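Local atomic coordinates of particle-associated glycoside hydrolase (Acinetobacter phage Fri1, PDB entry 6C72), a protein that probably degrades the capsular polysaccharide of Acinetobacter baumannii as a phage tailspike depolymerase, clearing the way for the virus to enter its host. Residues N263-R268 and N284-Q289; W296-D301 and G329-V334; R362-N367 and T386-Y391; V502-L507 and G562-L567. One frame throughout, in Å; residues are numbered along the deposited sequence. Where two conformers were deposited one is given.

Contact 1. Residues N263-R268 and N284-Q289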
loop_
_atom_site.group_PDB
_atom_site.type_symbol
_atom_site.label_atom_id
_atom_site.label_comp_id
_atom_site.label_asym_id
_atom_site.label_seq_id
_atom_site.Cartn_x
_atom_site.Cartn_y
_atom_site.Cartn_z
ATOM N N ASN A 263 5.271 16.850 -15.114
ATOM C CA ASN A 263 4.077 17.228 -15.859
ATOM C C ASN A 263 4.267 16.821 -17.305
ATOM O O ASN A 263 5.037 17.451 -18.042
ATOM C CB ASN A 263 3.796 18.723 -15.748
ATOM C CG ASN A 263 3.568 19.148 -14.320
ATOM O OD1 ASN A 263 2.576 18.761 -13.718
ATOM N ND2 ASN A 263 4.474 19.953 -13.773
ATOM N N PHE A 264 3.578 15.767 -17.709
ATOM C CA PHE A 264 3.645 15.296 -19.087
ATOM C C PHE A 264 2.487 15.948 -19.839
ATOM O O PHE A 264 1.329 15.542 -19.711
ATOM C CB PHE A 264 3.628 13.773 -19.110
ATOM C CG PHE A 264 4.684 13.163 -18.212
ATOM C CD1 PHE A 264 6.003 13.101 -18.619
ATOM C CD2 PHE A 264 4.367 12.700 -16.949
ATOM C CE1 PHE A 264 6.982 12.561 -17.802
ATOM C CE2 PHE A 264 5.349 12.156 -16.126
ATOM C CZ PHE A 264 6.654 12.078 -16.562
ATOM N N LEU A 265 2.801 16.996 -20.601
ATOM C CA LEU A 265 1.762 17.834 -21.180
ATOM C C LEU A 265 1.498 17.429 -22.621
ATOM O O LEU A 265 1.651 16.253 -22.969
ATOM C CB LEU A 265 2.145 19.312 -21.089
ATOM C CG LEU A 265 2.570 19.801 -19.704
ATOM C CD1 LEU A 265 2.978 21.288 -19.750
ATOM C CD2 LEU A 265 1.476 19.583 -18.667
ATOM N N ASP A 266 1.140 18.401 -23.462
ATOM C CA ASP A 266 0.611 18.093 -24.779
ATOM C C ASP A 266 1.620 17.311 -25.607
ATOM O O ASP A 266 2.819 17.609 -25.612
ATOM C CB ASP A 266 0.229 19.375 -25.518
ATOM C CG ASP A 266 1.412 20.317 -25.695
ATOM O OD1 ASP A 266 1.895 20.864 -24.680
ATOM O OD2 ASP A 266 1.890 20.486 -26.844
ATOM N N ALA A 267 1.114 16.289 -26.289
ATOM C CA ALA A 267 1.871 15.514 -27.253
ATOM C C ALA A 267 0.891 15.040 -28.315
ATOM O O ALA A 267 -0.301 14.876 -28.040
ATOM C CB ALA A 267 2.595 14.336 -26.593
ATOM N N ARG A 268 1.395 14.833 -29.533
ATOM C CA ARG A 268 0.517 14.548 -30.664
ATOM C C ARG A 268 0.019 13.113 -30.700
ATOM O O ARG A 268 -0.895 12.819 -31.484
ATOM C CB ARG A 268 1.216 14.864 -31.985
ATOM C CG ARG A 268 1.794 16.281 -32.078
ATOM C CD ARG A 268 0.744 17.355 -31.824
ATOM N NE ARG A 268 -0.391 17.266 -32.739
ATOM C CZ ARG A 268 -0.368 17.730 -33.984
ATOM N NH1 ARG A 268 0.734 18.296 -34.455
ATOM N NH2 ARG A 268 -1.435 17.632 -34.765
ATOM N N ASN A 284 2.437 12.451 -7.701
ATOM C CA ASN A 284 2.220 13.892 -7.883
ATOM C C ASN A 284 2.682 14.344 -9.266
ATOM O O ASN A 284 3.381 15.353 -9.417
ATOM C CB ASN A 284 2.896 14.707 -6.775
ATOM C CG ASN A 284 2.393 16.154 -6.717
ATOM O OD1 ASN A 284 1.215 16.435 -6.977
ATOM N ND2 ASN A 284 3.294 17.085 -6.379
ATOM N N CYS A 285 2.351 13.550 -10.277
ATOM C CA CYS A 285 2.608 13.898 -11.665
ATOM C C CYS A 285 1.283 14.204 -12.342
ATOM O O CYS A 285 0.235 13.781 -11.875
ATOM C CB CYS A 285 3.325 12.755 -12.395
ATOM S SG CYS A 285 4.932 12.343 -11.675
ATOM N N THR A 286 1.321 14.935 -13.450
ATOM C CA THR A 286 0.106 15.198 -14.207
ATOM C C THR A 286 0.285 14.746 -15.647
ATOM O O THR A 286 1.407 14.609 -16.138
ATOM C CB THR A 286 -0.304 16.686 -14.184
ATOM O OG1 THR A 286 0.555 17.451 -15.038
ATOM C CG2 THR A 286 -0.265 17.262 -12.767
ATOM N N PHE A 287 -0.837 14.453 -16.299
ATOM C CA PHE A 287 -0.875 14.077 -17.710
ATOM C C PHE A 287 -1.984 14.902 -18.351
ATOM O O PHE A 287 -3.162 14.703 -18.034
ATOM C CB PHE A 287 -1.120 12.573 -17.886
ATOM C CG PHE A 287 -0.167 11.693 -17.097
ATOM C CD1 PHE A 287 -0.417 11.383 -15.764
ATOM C CD2 PHE A 287 0.981 11.180 -17.697
ATOM C CE1 PHE A 287 0.446 10.584 -15.038
ATOM C CE2 PHE A 287 1.855 10.370 -16.985
ATOM C CZ PHE A 287 1.587 10.069 -15.648
ATOM N N GLN A 288 -1.624 15.860 -19.205
ATOM C CA GLN A 288 -2.584 16.877 -19.632
ATOM C C GLN A 288 -2.518 17.081 -21.137
ATOM O O GLN A 288 -1.445 17.361 -21.676
ATOM C CB GLN A 288 -2.339 18.209 -18.909
ATOM C CG GLN A 288 -1.883 18.035 -17.475
ATOM C CD GLN A 288 -2.093 19.266 -16.622
ATOM O OE1 GLN A 288 -3.171 19.872 -16.643
ATOM N NE2 GLN A 288 -1.073 19.638 -15.852
ATOM N N GLN A 289 -3.663 16.941 -21.806
ATOM C CA GLN A 289 -3.853 17.351 -23.202
ATOM C C GLN A 289 -4.758 18.586 -23.221
ATOM O O GLN A 289 -5.957 18.500 -23.473
ATOM C CB GLN A 289 -4.442 16.207 -24.019
ATOM C CG GLN A 289 -3.522 14.994 -24.140
ATOM C CD GLN A 289 -2.482 15.127 -25.264
ATOM O OE1 GLN A 289 -2.103 16.227 -25.654
ATOM N NE2 GLN A 289 -2.020 13.989 -25.781
HETATM O O HOH W 1 3.033 17.821 -10.925
#
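Gln-289 reaches back to Ala-267 with its amide and treats the backbone there much as a further strand residue would. Its CB packs against Trp-296 rather than on 263-268, and a bend at chi2 (-83°) then carries CD to 3.5 Å from Ala-267 O. At the tip the two ends divide the work: NE2 donates to Ala-267 O at 3.0 Å with the acceptor in the amide plane, while OE1 accepts from Ala-267 N at 3.3 Å, this donor standing above the plane of the side-chain carbonyl. The preceding residues form true parallel bridges, with Phe-264 N bonded to Thr-286 O and Gln-288 N to Phe-264 O. Such stacking of equivalent strands on successive coils is characteristic of a parallel beta-helix, probably right-handed as in other tailspikes. Phe-264 and Phe-287 lie side by side, their rings near parallel (21°) but slid apart so that they barely overlap, with CD2 of Phe-264 3.4 Å from CE2 of Phe-287. Phe-287 also meets the ring of Phe-322. On the face of Asn-263, Thr-286 OG1 donates to a lone pair of Asn-263 OD1, 2.7 Å away, and accepts from Gln-288 NE2. The Gln-289 amide thus extends the pairing past the last backbone bridge.

Contact 2. Residues W296-D301 and G329-V334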
loop_
_atom_site.group_PDB
_atom_site.type_symbol
_atom_site.label_atom_id
_atom_site.label_comp_id
_atom_site.label_asym_id
_atom_site.label_seq_id
_atom_site.Cartn_x
_atom_site.Cartn_y
_atom_site.Cartn_z
ATOM N N TRP A 296 -4.474 14.874 -31.078
ATOM C CA TRP A 296 -3.730 13.790 -30.447
ATOM C C TRP A 296 -4.586 12.517 -30.418
ATOM O O TRP A 296 -5.734 12.498 -30.875
ATOM C CB TRP A 296 -3.262 14.201 -29.044
ATOM C CG TRP A 296 -4.326 14.884 -28.229
ATOM C CD1 TRP A 296 -4.629 16.217 -28.207
ATOM C CD2 TRP A 296 -5.281 14.240 -27.371
ATOM N NE1 TRP A 296 -5.684 16.450 -27.348
ATOM C CE2 TRP A 296 -6.105 15.253 -26.827
ATOM C CE3 TRP A 296 -5.498 12.914 -26.988
ATOM C CZ2 TRP A 296 -7.135 14.977 -25.924
ATOM C CZ3 TRP A 296 -6.518 12.642 -26.091
ATOM C CH2 TRP A 296 -7.332 13.668 -25.574
ATOM N N VAL A 297 -4.020 11.438 -29.878
ATOM C CA VAL A 297 -4.651 10.121 -29.977
ATOM C C VAL A 297 -5.288 9.716 -28.651
ATOM O O VAL A 297 -6.511 9.545 -28.566
ATOM C CB VAL A 297 -3.635 9.060 -30.446
ATOM C CG1 VAL A 297 -4.334 7.716 -30.697
ATOM C CG2 VAL A 297 -2.882 9.557 -31.693
ATOM N N TYR A 298 -4.473 9.546 -27.612
ATOM C CA TYR A 298 -4.972 9.219 -26.285
ATOM C C TYR A 298 -4.320 10.130 -25.252
ATOM O O TYR A 298 -3.407 10.904 -25.552
ATOM C CB TYR A 298 -4.697 7.762 -25.901
ATOM C CG TYR A 298 -5.115 6.718 -26.912
ATOM C CD1 TYR A 298 -6.429 6.631 -27.345
ATOM C CD2 TYR A 298 -4.197 5.773 -27.387
ATOM C CE1 TYR A 298 -6.821 5.670 -28.255
ATOM C CE2 TYR A 298 -4.584 4.785 -28.291
ATOM C CZ TYR A 298 -5.899 4.746 -28.716
ATOM O OH TYR A 298 -6.311 3.789 -29.603
ATOM N N LEU A 299 -4.779 10.002 -24.012
ATOM C CA LEU A 299 -4.211 10.786 -22.927
ATOM C C LEU A 299 -2.991 10.096 -22.320
ATOM O O LEU A 299 -1.882 10.641 -22.347
ATOM C CB LEU A 299 -5.293 11.058 -21.875
ATOM C CG LEU A 299 -4.918 11.872 -20.641
ATOM C CD1 LEU A 299 -4.264 13.218 -20.995
ATOM C CD2 LEU A 299 -6.181 12.098 -19.813
ATOM N N PHE A 300 -3.177 8.892 -21.791
ATOM C CA PHE A 300 -2.119 8.128 -21.145
ATOM C C PHE A 300 -2.296 6.679 -21.570
ATOM O O PHE A 300 -3.403 6.143 -21.483
ATOM C CB PHE A 300 -2.183 8.276 -19.622
ATOM C CG PHE A 300 -1.212 7.407 -18.887
ATOM C CD1 PHE A 300 0.070 7.839 -18.624
ATOM C CD2 PHE A 300 -1.581 6.141 -18.465
ATOM C CE1 PHE A 300 0.958 7.027 -17.959
ATOM C CE2 PHE A 300 -0.690 5.326 -17.800
ATOM C CZ PHE A 300 0.570 5.773 -17.543
ATOM N N ASP A 301 -1.237 6.054 -22.077
ATOM C CA ASP A 301 -1.396 4.797 -22.807
ATOM C C ASP A 301 -0.457 3.734 -22.245
ATOM O O ASP A 301 0.757 3.803 -22.444
ATOM C CB ASP A 301 -1.139 5.018 -24.300
ATOM C CG ASP A 301 -1.717 3.912 -25.175
ATOM O OD1 ASP A 301 -2.507 3.082 -24.677
ATOM O OD2 ASP A 301 -1.387 3.879 -26.379
ATOM N N GLY A 329 -10.670 14.066 -33.294
ATOM C CA GLY A 329 -10.116 12.740 -33.459
ATOM C C GLY A 329 -9.540 12.117 -32.208
ATOM O O GLY A 329 -9.186 10.931 -32.235
ATOM N N ALA A 330 -9.445 12.865 -31.110
ATOM C CA ALA A 330 -8.830 12.374 -29.887
ATOM C C ALA A 330 -9.803 11.563 -29.047
ATOM O O ALA A 330 -11.001 11.853 -29.001
ATOM C CB ALA A 330 -8.299 13.543 -29.060
ATOM N N GLU A 331 -9.274 10.534 -28.391
ATOM C CA GLU A 331 -10.003 9.762 -27.391
ATOM C C GLU A 331 -9.377 10.035 -26.031
ATOM O O GLU A 331 -8.214 9.657 -25.805
ATOM C CB GLU A 331 -9.969 8.265 -27.701
ATOM C CG GLU A 331 -10.799 7.447 -26.739
ATOM C CD GLU A 331 -10.731 5.944 -27.021
ATOM O OE1 GLU A 331 -9.814 5.272 -26.490
ATOM O OE2 GLU A 331 -11.595 5.447 -27.781
ATOM N N PRO A 332 -10.092 10.675 -25.100
ATOM C CA PRO A 332 -9.485 11.158 -23.856
ATOM C C PRO A 332 -9.321 10.090 -22.779
ATOM O O PRO A 332 -9.766 10.239 -21.639
ATOM C CB PRO A 332 -10.478 12.257 -23.418
ATOM C CG PRO A 332 -11.788 11.748 -23.924
ATOM C CD PRO A 332 -11.508 11.053 -25.223
ATOM N N THR A 333 -8.657 9.000 -23.144
ATOM C CA THR A 333 -8.639 7.812 -22.303
ATOM C C THR A 333 -7.266 7.571 -21.690
ATOM O O THR A 333 -6.240 8.045 -22.188
ATOM C CB THR A 333 -9.090 6.577 -23.083
ATOM O OG1 THR A 333 -8.480 6.598 -24.373
ATOM C CG2 THR A 333 -10.607 6.574 -23.246
ATOM N N VAL A 334 -7.303 6.901 -20.549
ATOM C CA VAL A 334 -6.158 6.364 -19.832
ATOM C C VAL A 334 -6.276 4.854 -19.991
ATOM O O VAL A 334 -7.136 4.218 -19.360
ATOM C CB VAL A 334 -6.183 6.796 -18.359
ATOM C CG1 VAL A 334 -4.966 6.309 -17.598
ATOM C CG2 VAL A 334 -6.331 8.316 -18.271
HETATM O O HOH W 2 -7.892 8.822 -30.944
#
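Trp-296 offers one face of its indole to Ala-330, whose CB sits 3.3 Å from the centroid of the six-membered ring and only 3° from the ring normal, a close CH-pi contact. At the edge of the same ring lie Glu-331 O, 3.4 Å from CZ3, and Pro-332 CA near CH2. The Tyr-298 ring has its own neighbour Val-297 CG1 over the centre of one face, while Glu-331 O lies at its edge; Glu-331 OE1 approaches obliquely, 3.5 Å from CE1. CG of Glu-331 is anti to the backbone N (chi1 -176°), and the chain is extended beyond it, slanting across Tyr-298. Its OE1 accepts from Thr-333 OG1 through the anti lone pair and also meets Arg-362 in a salt bridge. These residues lead into adjacent parallel strands on successive coils of the beta-helix, and the end-to-end directions of the two touching parts differ by 9°. Pro-332 centres an inverse gamma turn that interrupts the regular pairing. Just past it, Thr-333 O receives two donors in its carbonyl plane, Leu-299 N at 3.0 Å and Phe-300 N at 3.2 Å. A parallel bridge then joins Phe-300 to Val-334, with CG1 of the valine 3.5 Å from CD2 of the phenylalanine.

Contact 3. Residues R362-N367 and T386-Y391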
loop_
_atom_site.group_PDB
_atom_site.type_symbol
_atom_site.label_atom_id
_atom_site.label_comp_id
_atom_site.label_asym_id
_atom_site.label_seq_id
_atom_site.Cartn_x
_atom_site.Cartn_y
_atom_site.Cartn_z
ATOM N N ARG A 362 -9.934 3.539 -19.713
ATOM C CA ARG A 362 -10.308 2.604 -20.768
ATOM C C ARG A 362 -9.691 1.232 -20.510
ATOM O O ARG A 362 -8.461 1.078 -20.507
ATOM C CB ARG A 362 -9.884 3.114 -22.149
ATOM C CG ARG A 362 -9.978 2.028 -23.237
ATOM C CD ARG A 362 -9.824 2.585 -24.641
ATOM N NE ARG A 362 -9.572 1.508 -25.593
ATOM C CZ ARG A 362 -9.267 1.685 -26.881
ATOM N NH1 ARG A 362 -9.183 2.905 -27.386
ATOM N NH2 ARG A 362 -9.039 0.635 -27.666
ATOM N N ASN A 363 -10.546 0.225 -20.367
ATOM C CA ASN A 363 -10.105 -1.158 -20.272
ATOM C C ASN A 363 -9.738 -1.643 -21.670
ATOM O O ASN A 363 -10.599 -1.758 -22.545
ATOM C CB ASN A 363 -11.208 -2.001 -19.638
ATOM C CG ASN A 363 -10.941 -3.495 -19.740
ATOM O OD1 ASN A 363 -9.791 -3.925 -19.901
ATOM N ND2 ASN A 363 -12.000 -4.299 -19.634
ATOM N N ASN A 364 -8.464 -1.916 -21.896
ATOM C CA ASN A 364 -8.036 -2.424 -23.194
ATOM C C ASN A 364 -7.464 -3.838 -23.094
ATOM O O ASN A 364 -6.580 -4.210 -23.865
ATOM C CB ASN A 364 -7.020 -1.483 -23.829
ATOM C CG ASN A 364 -7.014 -1.578 -25.334
ATOM O OD1 ASN A 364 -8.016 -1.959 -25.950
ATOM N ND2 ASN A 364 -5.876 -1.253 -25.943
ATOM N N CYS A 365 -7.977 -4.638 -22.164
ATOM C CA CYS A 365 -7.480 -5.988 -21.914
ATOM C C CYS A 365 -8.316 -6.991 -22.707
ATOM O O CYS A 365 -9.488 -7.215 -22.390
ATOM C CB CYS A 365 -7.526 -6.297 -20.417
ATOM S SG CYS A 365 -6.559 -5.133 -19.409
ATOM N N ALA A 366 -7.709 -7.605 -23.724
ATOM C CA ALA A 366 -8.431 -8.553 -24.568
ATOM C C ALA A 366 -8.815 -9.823 -23.809
ATOM O O ALA A 366 -9.851 -10.430 -24.102
ATOM C CB ALA A 366 -7.589 -8.909 -25.800
ATOM N N ASN A 367 -7.990 -10.243 -22.857
ATOM C CA ASN A 367 -8.267 -11.423 -22.058
ATOM C C ASN A 367 -8.783 -11.065 -20.669
ATOM O O ASN A 367 -8.622 -11.852 -19.732
ATOM C CB ASN A 367 -7.014 -12.295 -21.971
ATOM C CG ASN A 367 -6.688 -12.992 -23.295
ATOM O OD1 ASN A 367 -7.589 -13.390 -24.041
ATOM N ND2 ASN A 367 -5.394 -13.153 -23.583
ATOM N N THR A 386 -15.025 1.831 -22.326
ATOM C CA THR A 386 -14.447 0.694 -23.027
ATOM C C THR A 386 -14.757 0.817 -24.513
ATOM O O THR A 386 -15.900 0.620 -24.934
ATOM C CB THR A 386 -14.989 -0.613 -22.457
ATOM O OG1 THR A 386 -14.707 -0.669 -21.056
ATOM C CG2 THR A 386 -14.338 -1.808 -23.127
ATOM N N THR A 387 -13.733 1.093 -25.316
ATOM C CA THR A 387 -13.966 1.229 -26.749
ATOM C C THR A 387 -14.301 -0.121 -27.379
ATOM O O THR A 387 -15.252 -0.231 -28.162
ATOM C CB THR A 387 -12.731 1.839 -27.420
ATOM O OG1 THR A 387 -12.335 3.020 -26.719
ATOM C CG2 THR A 387 -13.022 2.213 -28.863
ATOM N N THR A 388 -13.566 -1.171 -27.007
ATOM C CA THR A 388 -13.712 -2.477 -27.643
ATOM C C THR A 388 -14.870 -3.229 -27.001
ATOM O O THR A 388 -14.811 -3.598 -25.825
ATOM C CB THR A 388 -12.419 -3.278 -27.540
ATOM O OG1 THR A 388 -11.309 -2.465 -27.955
ATOM C CG2 THR A 388 -12.503 -4.517 -28.428
ATOM N N THR A 389 -15.930 -3.442 -27.775
ATOM C CA THR A 389 -17.100 -4.154 -27.284
ATOM C C THR A 389 -16.757 -5.595 -26.918
ATOM O O THR A 389 -16.258 -6.360 -27.745
ATOM C CB THR A 389 -18.195 -4.123 -28.355
ATOM O OG1 THR A 389 -18.538 -2.760 -28.654
ATOM C CG2 THR A 389 -19.450 -4.901 -27.887
ATOM N N GLY A 390 -17.070 -5.979 -25.686
ATOM C CA GLY A 390 -16.794 -7.318 -25.213
ATOM C C GLY A 390 -15.654 -7.424 -24.227
ATOM O O GLY A 390 -15.488 -8.486 -23.618
ATOM N N TYR A 391 -14.838 -6.389 -24.074
ATOM C CA TYR A 391 -13.785 -6.447 -23.074
ATOM C C TYR A 391 -14.398 -6.387 -21.681
ATOM O O TYR A 391 -15.416 -5.724 -21.457
ATOM C CB TYR A 391 -12.794 -5.310 -23.268
ATOM C CG TYR A 391 -11.818 -5.539 -24.394
ATOM C CD1 TYR A 391 -11.931 -6.646 -25.235
ATOM C CD2 TYR A 391 -10.777 -4.658 -24.613
ATOM C CE1 TYR A 391 -11.025 -6.855 -26.270
ATOM C CE2 TYR A 391 -9.871 -4.858 -25.638
ATOM C CZ TYR A 391 -10.001 -5.951 -26.459
ATOM O OH TYR A 391 -9.098 -6.115 -27.471
HETATM O O HOH W 3 -11.200 -0.934 -25.091
HETATM O O HOH W 4 -14.855 -3.555 -19.928
HETATM O O HOH W 5 -12.972 0.839 -19.737
HETATM O O HOH W 6 -6.076 -5.130 -26.435
#
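Thr-386 lies beside Arg-362 and Asn-363, and a water links its OG1 to Asn-363 N; the same hydroxyl also bonds Thr-415 OG1. At Thr-387 the side chain comes over one face of the Arg-362 guanidinium, CB 3.5 Å from CZ and above its centre. OG1 also lies over that face, 3.2 Å from NH1, at an angle unsuited to a hydrogen bond. Glu-331 takes both groups, its OE1 in a salt bridge with Arg-362 NH1 and its OE2 bonded to Thr-387 OG1. The arginine arrives here fully extended, CG anti to the backbone N (chi1 167°). Thr-388 opens a type II turn closing at Tyr-391, and its N donates to a water that accepts from Arg-362 NE and donates to Asn-363 O. Its CB covers the centre of one face of the Tyr-391 ring. The opposite face receives Cys-365 O, 3.5 Å from CG, and Ala-366 CA, 3.8 Å from the centroid in a CH-pi contact. At the edge are Asn-363 O and Asn-364 OD1, the latter 3.5 Å from CE2. An Asx turn, Cys-365 N to Asn-363 OD1, shapes the chain leaving its beta-helix strand. Direct touching is therefore packing and ring contacts, with polar atoms joined by waters and through Glu-331.

Contact 4. Residues V502-L507 and G562-L567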
loop_
_atom_site.group_PDB
_atom_site.type_symbol
_atom_site.label_atom_id
_atom_site.label_comp_id
_atom_site.label_asym_id
_atom_site.label_seq_id
_atom_site.Cartn_x
_atom_site.Cartn_y
_atom_site.Cartn_z
ATOM N N VAL A 502 -33.742 -47.139 -2.895
ATOM C CA VAL A 502 -33.287 -45.770 -3.131
ATOM C C VAL A 502 -32.648 -45.172 -1.876
ATOM O O VAL A 502 -31.697 -44.394 -1.984
ATOM C CB VAL A 502 -34.421 -44.855 -3.645
ATOM C CG1 VAL A 502 -34.950 -45.323 -4.999
ATOM C CG2 VAL A 502 -35.555 -44.752 -2.619
ATOM N N LEU A 503 -33.136 -45.521 -0.679
ATOM C CA LEU A 503 -32.589 -44.894 0.524
ATOM C C LEU A 503 -32.854 -45.747 1.753
ATOM O O LEU A 503 -33.700 -46.643 1.747
ATOM C CB LEU A 503 -33.164 -43.491 0.750
ATOM C CG LEU A 503 -34.679 -43.361 0.969
ATOM C CD1 LEU A 503 -35.074 -43.530 2.425
ATOM C CD2 LEU A 503 -35.169 -42.013 0.449
ATOM N N THR A 504 -32.117 -45.434 2.821
ATOM C CA THR A 504 -32.291 -46.036 4.138
ATOM C C THR A 504 -32.339 -44.915 5.165
ATOM O O THR A 504 -31.390 -44.129 5.269
ATOM C CB THR A 504 -31.146 -47.002 4.453
ATOM O OG1 THR A 504 -31.168 -48.084 3.515
ATOM C CG2 THR A 504 -31.273 -47.569 5.845
ATOM N N VAL A 505 -33.434 -44.834 5.915
ATOM C CA VAL A 505 -33.607 -43.780 6.912
ATOM C C VAL A 505 -32.812 -44.157 8.159
ATOM O O VAL A 505 -32.676 -45.349 8.474
ATOM C CB VAL A 505 -35.095 -43.545 7.238
ATOM C CG1 VAL A 505 -35.843 -43.055 6.009
ATOM C CG2 VAL A 505 -35.724 -44.817 7.765
ATOM N N PRO A 506 -32.270 -43.190 8.890
ATOM C CA PRO A 506 -31.471 -43.511 10.075
ATOM C C PRO A 506 -32.356 -43.915 11.246
ATOM O O PRO A 506 -33.573 -43.724 11.242
ATOM C CB PRO A 506 -30.731 -42.197 10.365
ATOM C CG PRO A 506 -31.621 -41.152 9.827
ATOM C CD PRO A 506 -32.319 -41.741 8.632
ATOM N N LEU A 507 -31.712 -44.469 12.268
ATOM C CA LEU A 507 -32.403 -44.751 13.516
ATOM C C LEU A 507 -32.658 -43.453 14.279
ATOM O O LEU A 507 -32.227 -42.368 13.867
ATOM C CB LEU A 507 -31.585 -45.721 14.367
ATOM C CG LEU A 507 -31.526 -47.158 13.856
ATOM C CD1 LEU A 507 -30.418 -47.927 14.545
ATOM C CD2 LEU A 507 -32.874 -47.819 14.089
ATOM N N GLY A 562 -37.693 -53.066 6.416
ATOM C CA GLY A 562 -37.093 -52.386 7.548
ATOM C C GLY A 562 -37.080 -50.888 7.285
ATOM O O GLY A 562 -38.110 -50.269 7.000
ATOM N N ARG A 563 -35.891 -50.295 7.317
ATOM C CA ARG A 563 -35.711 -48.864 7.122
ATOM C C ARG A 563 -35.267 -48.509 5.707
ATOM O O ARG A 563 -34.934 -47.347 5.444
ATOM C CB ARG A 563 -34.712 -48.331 8.148
ATOM C CG ARG A 563 -35.350 -48.054 9.494
ATOM C CD ARG A 563 -34.364 -48.208 10.644
ATOM N NE ARG A 563 -33.077 -47.624 10.308
ATOM C CZ ARG A 563 -31.923 -48.279 10.300
ATOM N NH1 ARG A 563 -31.866 -49.564 10.639
ATOM N NH2 ARG A 563 -30.825 -47.628 9.953
ATOM N N THR A 564 -35.241 -49.478 4.799
ATOM C CA THR A 564 -34.842 -49.253 3.415
ATOM C C THR A 564 -36.069 -49.126 2.522
ATOM O O THR A 564 -36.883 -50.050 2.446
ATOM C CB THR A 564 -33.942 -50.390 2.944
ATOM O OG1 THR A 564 -32.740 -50.362 3.717
ATOM C CG2 THR A 564 -33.603 -50.261 1.465
ATOM N N LEU A 565 -36.159 -48.009 1.801
ATOM C CA LEU A 565 -37.279 -47.733 0.912
ATOM C C LEU A 565 -36.929 -48.129 -0.515
ATOM O O LEU A 565 -35.842 -47.809 -1.000
ATOM C CB LEU A 565 -37.651 -46.253 0.958
ATOM C CG LEU A 565 -38.640 -45.790 -0.109
ATOM C CD1 LEU A 565 -39.978 -46.495 0.043
ATOM C CD2 LEU A 565 -38.810 -44.277 -0.033
ATOM N N SER A 566 -37.853 -48.818 -1.186
ATOM C CA SER A 566 -37.726 -49.156 -2.597
ATOM C C SER A 566 -38.887 -48.554 -3.372
ATOM O O SER A 566 -40.027 -48.539 -2.893
ATOM C CB SER A 566 -37.697 -50.668 -2.806
ATOM O OG SER A 566 -36.549 -51.229 -2.196
ATOM N N LEU A 567 -38.598 -48.070 -4.573
ATOM C CA LEU A 567 -39.592 -47.413 -5.408
ATOM C C LEU A 567 -39.604 -48.055 -6.783
ATOM O O LEU A 567 -38.624 -48.669 -7.210
ATOM C CB LEU A 567 -39.318 -45.916 -5.554
ATOM C CG LEU A 567 -39.282 -45.093 -4.272
ATOM C CD1 LEU A 567 -39.015 -43.618 -4.608
ATOM C CD2 LEU A 567 -40.574 -45.252 -3.473
#
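Val-502 and Leu-503 together face Leu-565 in a classic beta bulge, an irregularity within the antiparallel sheet of the C-terminal domain, remote from the beta-helix. Val-502 N donates to Leu-565 O at 2.9 Å, nearly straight, and CG2 packs 4.1 Å from CG of Leu-567, the two side chains crossing at about a right angle. Leu-503 returns the bond, its O accepting from Leu-565 N at 2.8 Å; CD1 rests against Leu-565 CB on a face that Tyr-558 and Trp-560 of the next strand also line. Thr-504 turns to the other face, where it makes a non-hydrogen-bonded pair with Thr-564. There the side chains supply the link, OG1 to OG1 at 2.8 Å, with either hydroxyl able to donate. Val-505 holds Arg-563 twice: its N donates to Arg-563 O, and its O accepts from Arg-563 NE at 2.9 Å and weakly from NH2. A bend at chi3 (42°) turns NE toward this carbonyl. Thr-504 CG2 lies loosely over one face of the guanidinium and Leu-507 over the opposite one. Leu-507 crosses the arginine side chain at about a right angle and sets CG above the centre of the guanidinium, 3.7 Å from CZ.

Contacts 1, 2 and 3 follow one another along the beta-helix, whereas contact 4 belongs to a separate C-terminal domain, its centre 56 Å from that of contact 3 and 76 Å from that of contact 1. Contacts 1 and 2 touch directly: Gln-289 CB lies 3.4 Å from Trp-296 CE2, and the rings of Phe-287 and Phe-300 meet edge to face. Glu-331 ties contact 2 to contact 3 twice, OE1 lying 2.6 Å from Arg-362 NH1 and OE2 2.8 Å from Thr-387 OG1. Contacts 1 and 3 do not meet; their nearest atoms are about 13 Å apart. Bound zinc ions lie about 9 Å from the side chains of Thr-286 in contact 1 and Val-502 in contact 4.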